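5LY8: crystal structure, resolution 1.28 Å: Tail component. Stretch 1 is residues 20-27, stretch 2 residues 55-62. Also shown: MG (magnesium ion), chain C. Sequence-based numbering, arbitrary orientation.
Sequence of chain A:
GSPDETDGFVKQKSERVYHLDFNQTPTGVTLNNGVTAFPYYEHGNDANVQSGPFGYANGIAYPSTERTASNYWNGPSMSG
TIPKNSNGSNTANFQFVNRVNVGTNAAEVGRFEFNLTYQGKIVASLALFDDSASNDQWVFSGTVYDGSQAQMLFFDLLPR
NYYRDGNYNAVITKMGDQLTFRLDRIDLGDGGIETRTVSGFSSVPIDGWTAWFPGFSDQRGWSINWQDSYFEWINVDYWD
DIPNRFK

Stretch 1, residues 20-27: LDFNQTPT
Stretch 2, residues 55-62: GYANGIAY

Stretch 2 is a β-hairpin: strands 55-57 and 60-62 pair through Gly55 N to Tyr62 O (2.9 Å) and Tyr62 N to Gly55 O (2.8 Å), and a type I' turn links Ala57 to Ile60. Stretch 1 packs against it without direct hydrogen bonds, burying 346 Å². Leu20 (m, t) lies out of reach. At Asp21 (phi/psi -104/-8) the carbonyls Asp21 O and Gly59 O approach to 3.1 Å, tolerable because both bind magnesium, at 2.4 and 2.3 Å from MG respectively. Asp21 (p) also accepts Asn23 N at OD1 (3.0 Å), bracing the bend around Phe22, which has positive phi (67/14). The Phe22 side chain (m, chi2 114°) points toward the hairpin; Ala61 CB sits over one ring face, 3.9 Å from its centroid, while the Tyr56 ring (m, chi2 -75°) meets it rim to rim, planes 8° apart and CD2 of Phe22 3.7 Å from CE1 of Tyr56. Water 1 donates to Phe22 O (2.8 Å) and accepts from Gly59 N (2.9 Å). Asn23 (m) has its CA 4.2 Å from Gly59 CA, and its OD1 lies 3.3 Å from that same Gly59 CA; a β-carbon there would clash with OD1, and Gly59 phi (76°) itself favours glycine. Gln24 projects away. Farther along, Pro26 CD covers one face of Tyr56, 3.4 Å from CZ, an apolar contact; Thr27 makes none.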

# COMPACT_ATOMS: atom_id res chain seq x y z
N LEU A 20 2.31 9.39 10.17
CA LEU A 20 3.21 8.54 10.95
C LEU A 20 4.63 8.80 10.48
O LEU A 20 4.93 8.59 9.31
CB LEU A 20 2.91 7.04 10.80
CG LEU A 20 1.47 6.64 11.18
CD1 LEU A 20 1.24 5.16 10.93
CD2 LEU A 20 1.13 6.97 12.63
N ASP A 21 5.50 9.26 11.37
CA ASP A 21 6.92 9.40 11.05
C ASP A 21 7.76 8.29 11.69
O ASP A 21 8.96 8.20 11.42
CB ASP A 21 7.48 10.77 11.45
CG ASP A 21 7.34 11.16 12.89
OD1 ASP A 21 7.24 10.26 13.77
OD2 ASP A 21 7.28 12.39 13.16
N PHE A 22 7.15 7.47 12.55
CA PHE A 22 7.78 6.32 13.20
C PHE A 22 8.87 6.70 14.19
O PHE A 22 9.59 5.80 14.63
CB PHE A 22 8.27 5.26 12.20
CG PHE A 22 7.12 4.78 11.34
CD1 PHE A 22 7.10 5.04 9.98
CD2 PHE A 22 6.05 4.10 11.90
CE1 PHE A 22 6.03 4.60 9.19
CE2 PHE A 22 4.99 3.65 11.11
CZ PHE A 22 4.96 3.95 9.77
N ASN A 23 8.97 7.98 14.58
CA ASN A 23 9.96 8.39 15.61
C ASN A 23 9.60 7.78 16.98
O ASN A 23 10.44 7.52 17.80
CB ASN A 23 10.09 9.91 15.68
CG ASN A 23 10.82 10.48 14.49
OD1 ASN A 23 11.52 9.82 13.80
ND2 ASN A 23 10.65 11.74 14.28
N GLN A 24 8.32 7.59 17.19
CA GLN A 24 7.73 6.95 18.34
C GLN A 24 6.67 5.97 17.85
O GLN A 24 6.17 6.10 16.73
CB GLN A 24 7.04 7.95 19.26
CG GLN A 24 5.73 8.61 18.77
CD GLN A 24 5.79 9.74 17.69
OE1 GLN A 24 6.91 10.07 17.25
NE2 GLN A 24 4.55 10.47 17.37
N THR A 25 6.31 5.01 18.69
CA THR A 25 5.27 4.05 18.39
C THR A 25 4.00 4.76 17.89
O THR A 25 3.54 5.70 18.49
CB THR A 25 4.90 3.19 19.63
OG1 THR A 25 6.03 2.44 20.06
CG2 THR A 25 3.83 2.23 19.34
N PRO A 26 3.54 4.35 16.71
CA PRO A 26 2.34 4.98 16.16
C PRO A 26 1.14 4.91 17.10
O PRO A 26 0.94 3.92 17.80
CB PRO A 26 2.06 4.12 14.93
CG PRO A 26 3.40 3.63 14.51
CD PRO A 26 4.09 3.33 15.81
N THR A 27 0.34 5.97 17.08
CA THR A 27 -0.92 6.04 17.81
C THR A 27 -2.03 6.24 16.78
O THR A 27 -1.77 6.57 15.63
CB THR A 27 -0.90 7.19 18.84
OG1 THR A 27 -0.78 8.43 18.15
CG2 THR A 27 0.20 7.05 19.88
N GLY A 55 9.12 -3.42 14.31
CA GLY A 55 10.12 -2.83 15.19
C GLY A 55 10.41 -1.41 14.73
O GLY A 55 10.42 -1.16 13.52
N TYR A 56 10.60 -0.45 15.65
CA TYR A 56 10.86 0.93 15.25
C TYR A 56 12.27 1.35 15.61
O TYR A 56 12.68 1.18 16.76
CB TYR A 56 9.85 1.90 15.86
CG TYR A 56 8.43 1.47 15.61
CD1 TYR A 56 7.85 1.62 14.36
CD2 TYR A 56 7.68 0.87 16.61
CE1 TYR A 56 6.57 1.15 14.10
CE2 TYR A 56 6.41 0.37 16.36
CZ TYR A 56 5.85 0.52 15.10
OH TYR A 56 4.58 0.08 14.84
N ALA A 57 13.03 1.87 14.63
CA ALA A 57 14.37 2.42 14.90
C ALA A 57 14.64 3.53 13.91
O ALA A 57 14.36 3.37 12.73
CB ALA A 57 15.41 1.32 14.74
N ASN A 58 15.24 4.63 14.38
CA ASN A 58 15.70 5.70 13.50
C ASN A 58 14.62 6.31 12.63
O ASN A 58 14.92 6.71 11.50
CB ASN A 58 16.88 5.19 12.66
CG ASN A 58 18.08 4.96 13.52
OD1 ASN A 58 18.30 5.70 14.46
ND2 ASN A 58 18.85 3.90 13.27
N GLY A 59 13.38 6.36 13.13
CA GLY A 59 12.28 6.94 12.36
C GLY A 59 11.79 6.03 11.26
O GLY A 59 11.21 6.48 10.26
N ILE A 60 12.01 4.72 11.45
CA ILE A 60 11.68 3.71 10.45
C ILE A 60 11.00 2.50 11.09
O ILE A 60 11.41 2.05 12.16
CB ILE A 60 12.98 3.28 9.73
CG1 ILE A 60 13.66 4.47 9.01
CG2 ILE A 60 12.69 2.11 8.75
CD1 ILE A 60 15.20 4.18 8.62
N ALA A 61 9.95 2.00 10.43
CA ALA A 61 9.26 0.79 10.85
C ALA A 61 9.82 -0.40 10.06
O ALA A 61 9.88 -0.36 8.81
CB ALA A 61 7.77 0.91 10.63
N TYR A 62 10.18 -1.47 10.79
CA TYR A 62 10.74 -2.69 10.22
C TYR A 62 9.75 -3.82 10.46
O TYR A 62 9.63 -4.31 11.58
CB TYR A 62 12.09 -2.99 10.88
CG TYR A 62 13.16 -1.98 10.56
CD1 TYR A 62 13.89 -2.06 9.38
CD2 TYR A 62 13.41 -0.91 11.40
CE1 TYR A 62 14.87 -1.12 9.06
CE2 TYR A 62 14.39 0.03 11.11
CZ TYR A 62 15.11 -0.07 9.94
OH TYR A 62 16.04 0.90 9.68
MG MG C . 10.32 8.47 9.52
O HOH W 1 12.13 5.11 15.44
O HOH W 2 11.40 10.12 11.04
O HOH W 3 12.41 9.03 8.39
O HOH W 4 9.42 10.45 8.42